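Local coordinates for glyoxalase family protein (Bacillus cereus, PDB 1SS4) that is of unknown function but belongs to the glyoxalase family, and may bind a metal ion and act as a methylmalonyl-CoA epimerase, at residues 34-39 with 61-66; 11-16 with 69-74; 26-31 with 111-116; 56-61 with 73-78. All blocks are in the same frame, centred on the assembly; numbering follows the deposited sequence.

Contact 1 (34-39 with 61-66)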
loop_
_atom_site.group_PDB
_atom_site.type_symbol
_atom_site.label_atom_id
_atom_site.label_comp_id
_atom_site.label_asym_id
_atom_site.label_seq_id
_atom_site.Cartn_x
_atom_site.Cartn_y
_atom_site.Cartn_z
ATOM N N LEU A 34 10.370 0.423 11.327
ATOM C CA LEU A 34 10.676 -0.701 10.447
ATOM C C LEU A 34 12.192 -0.850 10.323
ATOM O O LEU A 34 12.948 0.110 10.522
ATOM C CB LEU A 34 10.070 -0.513 9.051
ATOM C CG LEU A 34 8.547 -0.653 9.016
ATOM C CD1 LEU A 34 7.902 0.713 9.192
ATOM C CD2 LEU A 34 8.132 -1.280 7.679
ATOM N N ASN A 35 12.625 -2.063 9.996
ATOM C CA ASN A 35 14.051 -2.343 9.827
ATOM C C ASN A 35 14.366 -2.598 8.356
ATOM O O ASN A 35 13.534 -3.119 7.612
ATOM C CB ASN A 35 14.446 -3.558 10.670
ATOM C CG ASN A 35 14.081 -3.390 12.138
ATOM O OD1 ASN A 35 14.119 -2.280 12.678
ATOM N ND2 ASN A 35 13.734 -4.499 12.794
ATOM N N LEU A 36 15.574 -2.216 7.945
ATOM C CA LEU A 36 16.021 -2.379 6.576
ATOM C C LEU A 36 16.601 -3.777 6.393
ATOM O O LEU A 36 17.598 -4.110 7.033
ATOM C CB LEU A 36 17.084 -1.331 6.271
ATOM C CG LEU A 36 17.806 -1.361 4.932
ATOM C CD1 LEU A 36 16.812 -1.160 3.774
ATOM C CD2 LEU A 36 18.842 -0.255 4.931
ATOM N N GLU A 37 15.972 -4.586 5.537
ATOM C CA GLU A 37 16.425 -5.962 5.275
ATOM C C GLU A 37 17.525 -5.978 4.240
ATOM O O GLU A 37 18.502 -6.723 4.353
ATOM C CB GLU A 37 15.290 -6.844 4.742
ATOM C CG GLU A 37 14.251 -7.276 5.739
ATOM C CD GLU A 37 13.316 -8.333 5.157
ATOM O OE1 GLU A 37 12.684 -8.060 4.114
ATOM O OE2 GLU A 37 13.212 -9.434 5.741
ATOM N N GLY A 38 17.366 -5.151 3.221
ATOM C CA GLY A 38 18.358 -5.113 2.175
ATOM C C GLY A 38 18.204 -3.889 1.306
ATOM O O GLY A 38 17.188 -3.184 1.351
ATOM N N ARG A 39 19.223 -3.651 0.498
ATOM C CA ARG A 39 19.242 -2.510 -0.386
ATOM C C ARG A 39 20.111 -2.886 -1.568
ATOM O O ARG A 39 21.201 -3.430 -1.387
ATOM C CB ARG A 39 19.834 -1.318 0.365
ATOM C CG ARG A 39 19.981 -0.088 -0.460
ATOM C CD ARG A 39 20.454 1.070 0.398
ATOM N NE ARG A 39 20.482 2.291 -0.393
ATOM C CZ ARG A 39 20.591 3.506 0.117
ATOM N NH1 ARG A 39 20.687 3.671 1.435
ATOM N NH2 ARG A 39 20.592 4.554 -0.692
ATOM N N ALA A 61 15.007 -0.910 -1.767
ATOM C CA ALA A 61 15.283 -1.105 -0.347
ATOM C C ALA A 61 14.064 -1.780 0.263
ATOM O O ALA A 61 12.942 -1.322 0.074
ATOM C CB ALA A 61 15.545 0.222 0.339
HETATM N N MSE A 62 14.276 -2.869 0.989
HETATM C CA MSE A 62 13.163 -3.576 1.598
HETATM C C MSE A 62 13.140 -3.357 3.108
HETATM O O MSE A 62 14.122 -3.634 3.796
HETATM C CB MSE A 62 13.264 -5.070 1.286
HETATM C CG MSE A 62 12.040 -5.880 1.690
HETATM SE SE MSE A 62 10.430 -5.457 0.654
HETATM C CE MSE A 62 10.833 -6.409 -1.024
HETATM N N MSE A 63 12.020 -2.830 3.601
HETATM C CA MSE A 63 11.824 -2.565 5.029
HETATM C C MSE A 63 10.887 -3.643 5.581
HETATM O O MSE A 63 9.908 -4.007 4.932
HETATM C CB MSE A 63 11.121 -1.220 5.254
HETATM C CG MSE A 63 11.674 -0.019 4.509
HETATM SE SE MSE A 63 13.491 0.375 5.059
HETATM C CE MSE A 63 13.185 1.020 6.851
ATOM N N VAL A 64 11.154 -4.110 6.794
ATOM C CA VAL A 64 10.305 -5.114 7.413
ATOM C C VAL A 64 9.888 -4.671 8.814
ATOM O O VAL A 64 10.642 -3.976 9.506
ATOM C CB VAL A 64 11.021 -6.483 7.498
ATOM C CG1 VAL A 64 12.227 -6.404 8.461
ATOM C CG2 VAL A 64 10.024 -7.556 7.941
ATOM N N THR A 65 8.686 -5.050 9.234
ATOM C CA THR A 65 8.231 -4.677 10.569
ATOM C C THR A 65 8.863 -5.631 11.580
ATOM O O THR A 65 9.273 -6.737 11.225
ATOM C CB THR A 65 6.713 -4.814 10.705
ATOM O OG1 THR A 65 6.307 -6.099 10.202
ATOM C CG2 THR A 65 6.011 -3.704 9.944
ATOM N N PRO A 66 8.972 -5.202 12.843
ATOM C CA PRO A 66 9.554 -6.034 13.895
ATOM C C PRO A 66 8.833 -7.369 14.020
ATOM O O PRO A 66 9.468 -8.383 14.264
ATOM C CB PRO A 66 9.389 -5.175 15.153
ATOM C CG PRO A 66 9.539 -3.792 14.628
ATOM C CD PRO A 66 8.715 -3.836 13.331
#

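Contact 2 (11-16 with 69-74)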
loop_
_atom_site.group_PDB
_atom_site.type_symbol
_atom_site.label_atom_id
_atom_site.label_comp_id
_atom_site.label_asym_id
_atom_site.label_seq_id
_atom_site.Cartn_x
_atom_site.Cartn_y
_atom_site.Cartn_z
ATOM N N ARG A 11 0.374 -14.813 1.294
ATOM C CA ARG A 11 0.485 -13.581 2.072
ATOM C C ARG A 11 0.581 -12.343 1.205
ATOM O O ARG A 11 0.678 -12.415 -0.017
ATOM C CB ARG A 11 1.683 -13.607 3.030
ATOM C CG ARG A 11 3.005 -13.298 2.408
ATOM C CD ARG A 11 3.603 -14.548 1.869
ATOM N NE ARG A 11 4.881 -14.320 1.217
ATOM C CZ ARG A 11 5.751 -15.288 0.974
ATOM N NH1 ARG A 11 5.473 -16.531 1.346
ATOM N NH2 ARG A 11 6.872 -15.022 0.329
HETATM N N MSE A 12 0.490 -11.189 1.847
HETATM C CA MSE A 12 0.660 -9.944 1.117
HETATM C C MSE A 12 2.115 -9.634 1.449
HETATM O O MSE A 12 2.424 -9.251 2.569
HETATM C CB MSE A 12 -0.254 -8.847 1.659
HETATM C CG MSE A 12 -0.056 -7.551 0.920
HETATM SE SE MSE A 12 -1.355 -6.242 1.521
HETATM C CE MSE A 12 -0.346 -5.551 3.022
ATOM N N ASP A 13 3.006 -9.841 0.488
ATOM C CA ASP A 13 4.432 -9.642 0.705
ATOM C C ASP A 13 4.864 -8.242 1.100
ATOM O O ASP A 13 5.672 -8.063 2.015
ATOM C CB ASP A 13 5.203 -10.055 -0.541
ATOM C CG ASP A 13 6.637 -10.368 -0.238
ATOM O OD1 ASP A 13 6.923 -11.534 0.144
ATOM O OD2 ASP A 13 7.479 -9.442 -0.352
ATOM N N ASN A 14 4.339 -7.240 0.412
ATOM C CA ASN A 14 4.733 -5.871 0.700
ATOM C C ASN A 14 3.905 -4.881 -0.106
ATOM O O ASN A 14 3.189 -5.262 -1.038
ATOM C CB ASN A 14 6.211 -5.665 0.315
ATOM C CG ASN A 14 6.451 -5.799 -1.218
ATOM O OD1 ASN A 14 6.089 -4.921 -1.995
ATOM N ND2 ASN A 14 7.054 -6.910 -1.635
ATOM N N VAL A 15 4.007 -3.617 0.282
ATOM C CA VAL A 15 3.389 -2.539 -0.470
ATOM C C VAL A 15 4.635 -1.759 -0.863
ATOM O O VAL A 15 5.560 -1.642 -0.063
ATOM C CB VAL A 15 2.475 -1.652 0.388
ATOM C CG1 VAL A 15 3.219 -1.187 1.619
ATOM C CG2 VAL A 15 2.019 -0.453 -0.429
ATOM N N SER A 16 4.708 -1.282 -2.102
ATOM C CA SER A 16 5.897 -0.549 -2.507
ATOM C C SER A 16 5.576 0.884 -2.784
ATOM O O SER A 16 4.448 1.212 -3.198
ATOM C CB SER A 16 6.550 -1.165 -3.746
ATOM O OG SER A 16 5.715 -0.967 -4.881
ATOM N N HIS A 69 5.904 -9.633 9.851
ATOM C CA HIS A 69 4.800 -9.945 8.951
ATOM C C HIS A 69 4.586 -8.995 7.791
ATOM O O HIS A 69 3.975 -9.367 6.789
ATOM C CB HIS A 69 3.473 -9.976 9.706
ATOM C CG HIS A 69 3.439 -10.927 10.855
ATOM N ND1 HIS A 69 3.853 -12.237 10.750
ATOM C CD2 HIS A 69 2.968 -10.777 12.117
ATOM C CE1 HIS A 69 3.635 -12.857 11.896
ATOM N NE2 HIS A 69 3.098 -11.993 12.742
ATOM N N SER A 70 5.060 -7.767 7.930
ATOM C CA SER A 70 4.791 -6.769 6.912
ATOM C C SER A 70 6.024 -6.109 6.362
ATOM O O SER A 70 7.017 -5.933 7.066
ATOM C CB SER A 70 3.866 -5.715 7.500
ATOM O OG SER A 70 2.800 -6.334 8.194
ATOM N N ARG A 71 5.946 -5.714 5.102
ATOM C CA ARG A 71 7.082 -5.081 4.470
ATOM C C ARG A 71 6.701 -3.911 3.581
ATOM O O ARG A 71 5.622 -3.891 2.983
ATOM C CB ARG A 71 7.855 -6.107 3.631
ATOM C CG ARG A 71 8.606 -7.155 4.439
ATOM C CD ARG A 71 9.102 -8.307 3.548
ATOM N NE ARG A 71 10.040 -9.139 4.291
ATOM C CZ ARG A 71 9.687 -10.046 5.195
ATOM N NH1 ARG A 71 8.404 -10.261 5.463
ATOM N NH2 ARG A 71 10.622 -10.711 5.860
ATOM N N ILE A 72 7.619 -2.950 3.499
ATOM C CA ILE A 72 7.462 -1.785 2.642
ATOM C C ILE A 72 8.675 -1.791 1.716
ATOM O O ILE A 72 9.824 -1.761 2.163
ATOM C CB ILE A 72 7.449 -0.479 3.433
ATOM C CG1 ILE A 72 6.190 -0.409 4.277
ATOM C CG2 ILE A 72 7.560 0.725 2.482
ATOM C CD1 ILE A 72 6.276 0.627 5.413
ATOM N N GLU A 73 8.412 -1.856 0.419
ATOM C CA GLU A 73 9.486 -1.845 -0.561
ATOM C C GLU A 73 9.616 -0.424 -1.072
ATOM O O GLU A 73 8.641 0.157 -1.557
ATOM C CB GLU A 73 9.164 -2.773 -1.736
ATOM C CG GLU A 73 10.302 -2.897 -2.740
ATOM C CD GLU A 73 9.999 -3.885 -3.875
ATOM O OE1 GLU A 73 9.590 -5.034 -3.593
ATOM O OE2 GLU A 73 10.173 -3.520 -5.049
ATOM N N LEU A 74 10.818 0.125 -0.973
ATOM C CA LEU A 74 11.084 1.473 -1.439
ATOM C C LEU A 74 11.889 1.367 -2.731
ATOM O O LEU A 74 12.871 0.611 -2.806
ATOM C CB LEU A 74 11.857 2.248 -0.356
ATOM C CG LEU A 74 11.141 2.347 0.997
ATOM C CD1 LEU A 74 12.083 2.910 2.055
ATOM C CD2 LEU A 74 9.882 3.237 0.881
HETATM O O HOH W 1 3.285 -6.807 3.972
HETATM O O HOH W 2 6.025 -9.674 4.218
#

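Contact 3 (26-31 with 111-116)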
loop_
_atom_site.group_PDB
_atom_site.type_symbol
_atom_site.label_atom_id
_atom_site.label_comp_id
_atom_site.label_asym_id
_atom_site.label_seq_id
_atom_site.Cartn_x
_atom_site.Cartn_y
_atom_site.Cartn_z
ATOM N N ILE A 26 14.312 5.570 3.592
ATOM C CA ILE A 26 14.781 4.537 4.516
ATOM C C ILE A 26 14.850 5.161 5.916
ATOM O O ILE A 26 14.336 4.607 6.880
ATOM C CB ILE A 26 16.203 4.011 4.132
ATOM C CG1 ILE A 26 16.139 3.245 2.810
ATOM C CG2 ILE A 26 16.745 3.107 5.241
ATOM C CD1 ILE A 26 17.482 2.729 2.334
ATOM N N SER A 27 15.469 6.329 6.017
ATOM C CA SER A 27 15.594 6.986 7.318
ATOM C C SER A 27 14.239 7.193 7.995
ATOM O O SER A 27 14.075 6.930 9.187
ATOM C CB SER A 27 16.305 8.333 7.150
ATOM O OG SER A 27 16.267 9.076 8.356
ATOM N N PHE A 28 13.263 7.662 7.228
ATOM C CA PHE A 28 11.927 7.904 7.753
ATOM C C PHE A 28 11.236 6.641 8.275
ATOM O O PHE A 28 10.708 6.631 9.383
ATOM C CB PHE A 28 11.051 8.553 6.676
ATOM C CG PHE A 28 9.638 8.782 7.115
ATOM C CD1 PHE A 28 9.346 9.756 8.070
ATOM C CD2 PHE A 28 8.603 8.015 6.601
ATOM C CE1 PHE A 28 8.034 9.956 8.504
ATOM C CE2 PHE A 28 7.286 8.203 7.031
ATOM C CZ PHE A 28 7.004 9.175 7.982
ATOM N N PHE A 29 11.235 5.568 7.489
ATOM C CA PHE A 29 10.575 4.367 7.952
ATOM C C PHE A 29 11.318 3.723 9.117
ATOM O O PHE A 29 10.710 3.036 9.932
ATOM C CB PHE A 29 10.327 3.435 6.769
ATOM C CG PHE A 29 9.159 3.891 5.912
ATOM C CD1 PHE A 29 7.852 3.719 6.364
ATOM C CD2 PHE A 29 9.370 4.575 4.726
ATOM C CE1 PHE A 29 6.762 4.234 5.642
ATOM C CE2 PHE A 29 8.287 5.100 3.984
ATOM C CZ PHE A 29 6.982 4.927 4.447
ATOM N N GLU A 30 12.617 3.990 9.231
ATOM C CA GLU A 30 13.373 3.457 10.365
ATOM C C GLU A 30 12.851 4.122 11.632
ATOM O O GLU A 30 12.709 3.470 12.665
ATOM C CB GLU A 30 14.869 3.726 10.215
ATOM C CG GLU A 30 15.546 2.791 9.235
ATOM C CD GLU A 30 16.977 3.189 8.952
ATOM O OE1 GLU A 30 17.393 4.268 9.433
ATOM O OE2 GLU A 30 17.678 2.427 8.241
ATOM N N GLU A 31 12.547 5.416 11.535
ATOM C CA GLU A 31 12.012 6.192 12.654
ATOM C C GLU A 31 10.630 5.687 13.059
ATOM O O GLU A 31 10.265 5.722 14.232
ATOM C CB GLU A 31 11.905 7.669 12.269
ATOM C CG GLU A 31 13.235 8.378 12.093
ATOM C CD GLU A 31 13.927 8.671 13.421
ATOM O OE1 GLU A 31 13.274 9.225 14.332
ATOM O OE2 GLU A 31 15.126 8.355 13.548
ATOM N N SER A 111 5.463 13.687 17.845
ATOM C CA SER A 111 6.427 14.697 18.225
ATOM C C SER A 111 7.730 14.476 17.462
ATOM O O SER A 111 8.220 15.381 16.794
ATOM C CB SER A 111 6.682 14.653 19.734
ATOM O OG SER A 111 7.626 15.645 20.117
ATOM N N ARG A 112 8.274 13.265 17.546
ATOM C CA ARG A 112 9.526 12.933 16.875
ATOM C C ARG A 112 9.514 13.127 15.359
ATOM O O ARG A 112 10.409 13.763 14.806
ATOM C CB ARG A 112 9.914 11.489 17.175
ATOM C CG ARG A 112 11.288 11.111 16.658
ATOM C CD ARG A 112 11.383 9.626 16.451
ATOM N NE ARG A 112 10.823 8.884 17.574
ATOM C CZ ARG A 112 10.605 7.577 17.547
ATOM N NH1 ARG A 112 10.902 6.882 16.457
ATOM N NH2 ARG A 112 10.090 6.960 18.598
ATOM N N LEU A 113 8.513 12.562 14.688
ATOM C CA LEU A 113 8.412 12.673 13.231
ATOM C C LEU A 113 8.284 14.121 12.763
ATOM O O LEU A 113 8.916 14.521 11.784
ATOM C CB LEU A 113 7.215 11.864 12.708
ATOM C CG LEU A 113 7.269 10.329 12.786
ATOM C CD1 LEU A 113 6.039 9.743 12.088
ATOM C CD2 LEU A 113 8.524 9.811 12.112
ATOM N N THR A 114 7.460 14.908 13.446
ATOM C CA THR A 114 7.292 16.297 13.056
ATOM C C THR A 114 8.599 17.048 13.318
ATOM O O THR A 114 8.922 18.007 12.619
ATOM C CB THR A 114 6.102 16.977 13.806
ATOM O OG1 THR A 114 6.214 16.749 15.214
ATOM C CG2 THR A 114 4.769 16.423 13.317
ATOM N N LYS A 115 9.361 16.595 14.309
ATOM C CA LYS A 115 10.643 17.221 14.626
ATOM C C LYS A 115 11.571 17.054 13.428
ATOM O O LYS A 115 12.431 17.897 13.171
ATOM C CB LYS A 115 11.293 16.547 15.833
ATOM C CG LYS A 115 11.564 17.456 17.016
ATOM C CD LYS A 115 10.369 17.508 17.958
ATOM C CE LYS A 115 10.803 17.926 19.360
ATOM N NZ LYS A 115 9.746 17.652 20.381
ATOM N N HIS A 116 11.395 15.954 12.704
ATOM C CA HIS A 116 12.213 15.667 11.540
ATOM C C HIS A 116 11.613 16.174 10.229
ATOM O O HIS A 116 12.049 15.772 9.149
ATOM C CB HIS A 116 12.471 14.166 11.428
ATOM C CG HIS A 116 13.345 13.619 12.511
ATOM N ND1 HIS A 116 14.552 14.191 12.852
ATOM C CD2 HIS A 116 13.211 12.524 13.297
ATOM C CE1 HIS A 116 15.126 13.471 13.800
ATOM N NE2 HIS A 116 14.332 12.454 14.087
#

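Contact 4 (56-61 with 73-78)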
loop_
_atom_site.group_PDB
_atom_site.type_symbol
_atom_site.label_atom_id
_atom_site.label_comp_id
_atom_site.label_asym_id
_atom_site.label_seq_id
_atom_site.Cartn_x
_atom_site.Cartn_y
_atom_site.Cartn_z
ATOM N N GLN A 56 15.477 -0.334 -17.721
ATOM C CA GLN A 56 15.386 0.368 -16.446
ATOM C C GLN A 56 16.488 0.011 -15.477
ATOM O O GLN A 56 17.099 -1.065 -15.555
ATOM C CB GLN A 56 14.015 0.154 -15.760
ATOM C CG GLN A 56 13.735 -1.230 -15.218
ATOM C CD GLN A 56 12.490 -1.274 -14.331
ATOM O OE1 GLN A 56 11.427 -0.782 -14.705
ATOM N NE2 GLN A 56 12.623 -1.874 -13.148
ATOM N N CYS A 57 16.735 0.948 -14.572
ATOM C CA CYS A 57 17.731 0.828 -13.530
ATOM C C CYS A 57 17.055 1.444 -12.319
ATOM O O CYS A 57 16.744 2.631 -12.319
ATOM C CB CYS A 57 18.980 1.638 -13.883
ATOM S SG CYS A 57 20.313 1.505 -12.659
ATOM N N VAL A 58 16.806 0.631 -11.303
ATOM C CA VAL A 58 16.154 1.120 -10.098
ATOM C C VAL A 58 16.908 0.657 -8.866
ATOM O O VAL A 58 17.512 -0.413 -8.870
ATOM C CB VAL A 58 14.715 0.588 -10.010
ATOM C CG1 VAL A 58 14.040 1.117 -8.769
ATOM C CG2 VAL A 58 13.933 1.010 -11.237
ATOM N N GLU A 59 16.926 1.487 -7.829
ATOM C CA GLU A 59 17.560 1.095 -6.587
ATOM C C GLU A 59 16.395 0.735 -5.668
ATOM O O GLU A 59 15.418 1.492 -5.548
ATOM C CB GLU A 59 18.371 2.234 -5.981
ATOM C CG GLU A 59 19.243 1.772 -4.817
ATOM C CD GLU A 59 19.962 2.925 -4.137
ATOM O OE1 GLU A 59 19.756 4.082 -4.563
ATOM O OE2 GLU A 59 20.729 2.674 -3.173
ATOM N N ILE A 60 16.510 -0.414 -5.017
ATOM C CA ILE A 60 15.462 -0.927 -4.141
ATOM C C ILE A 60 15.920 -1.136 -2.705
ATOM O O ILE A 60 17.074 -1.496 -2.456
ATOM C CB ILE A 60 14.948 -2.277 -4.685
ATOM C CG1 ILE A 60 14.215 -2.050 -6.009
ATOM C CG2 ILE A 60 14.025 -2.943 -3.686
ATOM C CD1 ILE A 60 13.889 -3.332 -6.724
ATOM N N ALA A 61 15.007 -0.910 -1.767
ATOM C CA ALA A 61 15.283 -1.105 -0.347
ATOM C C ALA A 61 14.064 -1.780 0.263
ATOM O O ALA A 61 12.942 -1.322 0.074
ATOM C CB ALA A 61 15.545 0.222 0.339
ATOM N N GLU A 73 8.412 -1.856 0.419
ATOM C CA GLU A 73 9.486 -1.845 -0.561
ATOM C C GLU A 73 9.616 -0.424 -1.072
ATOM O O GLU A 73 8.641 0.157 -1.557
ATOM C CB GLU A 73 9.164 -2.773 -1.736
ATOM C CG GLU A 73 10.302 -2.897 -2.740
ATOM C CD GLU A 73 9.999 -3.885 -3.875
ATOM O OE1 GLU A 73 9.590 -5.034 -3.593
ATOM O OE2 GLU A 73 10.173 -3.520 -5.049
ATOM N N LEU A 74 10.818 0.125 -0.973
ATOM C CA LEU A 74 11.084 1.473 -1.439
ATOM C C LEU A 74 11.889 1.367 -2.731
ATOM O O LEU A 74 12.871 0.611 -2.806
ATOM C CB LEU A 74 11.857 2.248 -0.356
ATOM C CG LEU A 74 11.141 2.347 0.997
ATOM C CD1 LEU A 74 12.083 2.910 2.055
ATOM C CD2 LEU A 74 9.882 3.237 0.881
ATOM N N SER A 75 11.444 2.090 -3.761
ATOM C CA SER A 75 12.105 2.089 -5.064
ATOM C C SER A 75 12.450 3.501 -5.529
ATOM O O SER A 75 11.684 4.444 -5.315
ATOM C CB SER A 75 11.206 1.447 -6.128
ATOM O OG SER A 75 11.121 0.049 -5.940
ATOM N N ARG A 76 13.606 3.624 -6.167
ATOM C CA ARG A 76 14.070 4.888 -6.733
ATOM C C ARG A 76 14.510 4.597 -8.168
ATOM O O ARG A 76 15.384 3.754 -8.399
ATOM C CB ARG A 76 15.260 5.438 -5.947
ATOM C CG ARG A 76 15.788 6.744 -6.516
ATOM C CD ARG A 76 16.938 7.275 -5.671
ATOM N NE ARG A 76 18.114 6.404 -5.706
ATOM C CZ ARG A 76 19.023 6.413 -6.678
ATOM N NH1 ARG A 76 18.896 7.248 -7.706
ATOM N NH2 ARG A 76 20.067 5.597 -6.616
ATOM N N PHE A 77 13.893 5.280 -9.128
ATOM C CA PHE A 77 14.223 5.093 -10.536
ATOM C C PHE A 77 15.455 5.905 -10.949
ATOM O O PHE A 77 15.523 7.086 -10.675
ATOM C CB PHE A 77 13.043 5.523 -11.415
ATOM C CG PHE A 77 11.981 4.462 -11.585
ATOM C CD1 PHE A 77 12.094 3.500 -12.587
ATOM C CD2 PHE A 77 10.884 4.405 -10.726
ATOM C CE1 PHE A 77 11.128 2.485 -12.727
ATOM C CE2 PHE A 77 9.923 3.405 -10.855
ATOM C CZ PHE A 77 10.041 2.439 -11.857
ATOM N N LEU A 78 16.434 5.261 -11.581
ATOM C CA LEU A 78 17.600 5.985 -12.096
ATOM C C LEU A 78 17.183 6.225 -13.555
ATOM O O LEU A 78 17.251 7.342 -14.070
ATOM C CB LEU A 78 18.854 5.128 -12.005
ATOM C CG LEU A 78 19.468 4.970 -10.608
ATOM C CD1 LEU A 78 18.557 4.154 -9.694
ATOM C CD2 LEU A 78 20.817 4.289 -10.739
#

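Contact 1 (34-39 with 61-66)
Leu36 and Met63 face each other across an antiparallel pair of strands in the first four-stranded sheet of this glyoxalase-like (vicinal oxygen chelate) fold. The tight part lies on the side facing helix 22-32. Here the selenomethionine Met63, its CG anti to its own carbonyl carbon (chi1 -49°) and its chain bent beyond, brings SE to 3.9 Å from Leu36 CD1. The same Leu36 methyl reaches Ala61 CB, while Leu34, crossing Met63 at about a right angle, sets CD2 3.8 Å from Met63 CB and also leans on Thr65 CG2. Phe29 and Ile26 of the helix cover Met63 and Ala61, and Leu9 of the second subunit packs on Leu34.

Asn35 and Val64 exchange two backbone hydrogen bonds, the shorter from Val64 N to Asn35 O at 2.7 Å. Between Leu36 and Gly38 the register slips by one residue. This beta bulge inserts Glu37, whose N still donates to Met62 O (2.7 Å).

The bulge also delivers Glu37 to the looser, solvent-facing side. Its side chain lies alongside that of Met62, with OE1, salt-bridged to Arg71, 3.3 Å from Met62 CG, and lower down Glu37 CG rests 3.5 Å from Val64 CG1.

Contact 2 (11-16 with 69-74)
Val15 and Ile72 sit opposite each other where strand 9-18 runs parallel to strand 71-79, the directions of segments 11-16 and 71-74 differing by 44°. Backbone hydrogen bonds form the spine: Val15 N donates to Arg71 O (3.2 Å) and Val15 O accepts from Glu73 N (2.9 Å).

Toward the start of the pairing, where Asp13 has a helix-like backbone, direct bonds give way to water. One molecule links Met12 O to Arg71 N. A second donates to Asp13 O (2.8 Å) and accepts from Arg71 NH1 (2.7 Å), lying at the edge of the guanidinium in its plane; Arg71 NE is salt-bridged to Glu37.

Apolar contact is slight: the Val15 and Ile72 side chains lie side by side, pointing the same way, with their CG1 atoms 4.1 Å apart, on the face turned to helix 22-32 and strand 95-103.

Polar side chains occupy the other face. With its CG held between backbone N and carbonyl carbon (chi1 65°), Asn14 crosses Glu73, and its ND2 donates to the anti lone pair of Asp13 OD2 (2.9 Å). Arg11 NH2, salt-bridged to Glu149 of the second subunit, reaches Asp13 OD1 only weakly, while Asn14 OD1 accepts from Arg98 of the second subunit.

The Asn14 bond is thus the firm hold on the Asp13 carboxylate. Strand 9-18 also pairs antiparallel with a strand of the second subunit, so this chemistry implies a polar seam, partly bridged by water, inside a sheet that continues across the dimer interface.

Contact 3 (26-31 with 111-116)
Phe28 turns its CE1 corner obliquely toward Leu113, 3.6 Å from CD2, as the two side chains cross at about a right angle. Within its own helix the Phe28 ring has Phe29 CE2 at its edge, in plane, and in return places its CD2 over the centre of one face of the Phe29 ring. The guanidinium of Arg112 has Glu31 O beside its edge, at an angle too poor for a hydrogen bond.

The motif is an antiparallel helix pair: the axes of segments 26-31 and 111-115 approach to 11.0 Å, with 164° between their directions. Helix 22-32 links strands 9-18 and 35-42, and helix 106-115 links strands 95-103 and 119-127 of the glyoxalase fold's other sheet. At this spacing the backbones stay apart, and side chains make this surface contact.

Polar grip is correspondingly modest. Glu31 OE1 and Arg112 NH1 form a long salt bridge (4.0 Å), doubtful because OE1 is too close to a neighbour in the model; Arg112 has a firmer partner in Glu108. Beneath this polar fringe, Phe28 and Leu113 also touch strand 143-149, through Ile144 and Leu146 respectively. The apolar patch ends at the base of Glu31, whose CB lies 4.0 Å from Leu113 CD2.

Contact 4 (56-61 with 73-78)
Arg76 and Glu59 form a hydrogen-bonded antiparallel pair, their backbones joined in both directions, and a salt bridge ties their side chains together above it. Arg76 can be followed outward. Its CB lies 4.0 Å from Glu59 O, the acceptor for its own backbone N. CG stands anti to the backbone N, and the chain then bends at chi3 (65°), which swings NE back over the partner strand. NE donates a weak bond to Glu59 OE1 (3.1 Å). CZ follows at 3.2 Å from that same oxygen, and at the tip NH2 makes the stronger bond, 2.6 Å. OE1 lies near the guanidinium plane, but the two flat groups stand almost perpendicular, at 89°, and NH2 meets OE1 on the anti side, 33° out of the carboxylate plane. Glu59 OE2 is taken by Arg39, so one carboxylate links three adjacent strands; Leu22 of helix 22-32 packs on the Glu59 side chain.

The opposite face is mixed, its apolar part being Val58, Ile60 and Phe77. Val58 CG2 approaches the Phe77 ring obliquely, 3.4 Å from CD1, while Val58 CG1 presses on Arg76 O. Gln56 OE1, bonded to Thr51, stands at the ring's edge. Farther along, Ile60 CG2 leans on Glu73 CG.

At one end Leu78 N donates to Cys57 O (2.7 Å), and Cys57 SG touches Leu78 CD2; at the other, Ala61 and Leu74 exchange a pair of backbone bonds. This is the central beta hairpin, strands 57-64 and 71-79, of a four-stranded sheet with strand order 1-4-3-2, as in the beta-alpha-beta-beta-beta module of the glyoxalase fold.

From the N terminus, strand 9-18 comes first in the chain, and contact 2 closes the loop from it to residues 69-74. Helix 22-32 starts a longer loop, closed by contact 3 only at residues 111-116; contacts 2 and 3 therefore cross. Contact 1 is nested inside both, joining strand 35-42 to strand 57-64. Contact 4, the hairpin of strands 57-64 and 71-79, crosses contact 1, lies within the loop of contact 3, and shares Glu73 and Leu74 of strand 71-79 with contact 2. Contacts 2, 4 and 1 thus assemble one sheet in that order across it, while contact 3 ties its covering helix to helix 106-115.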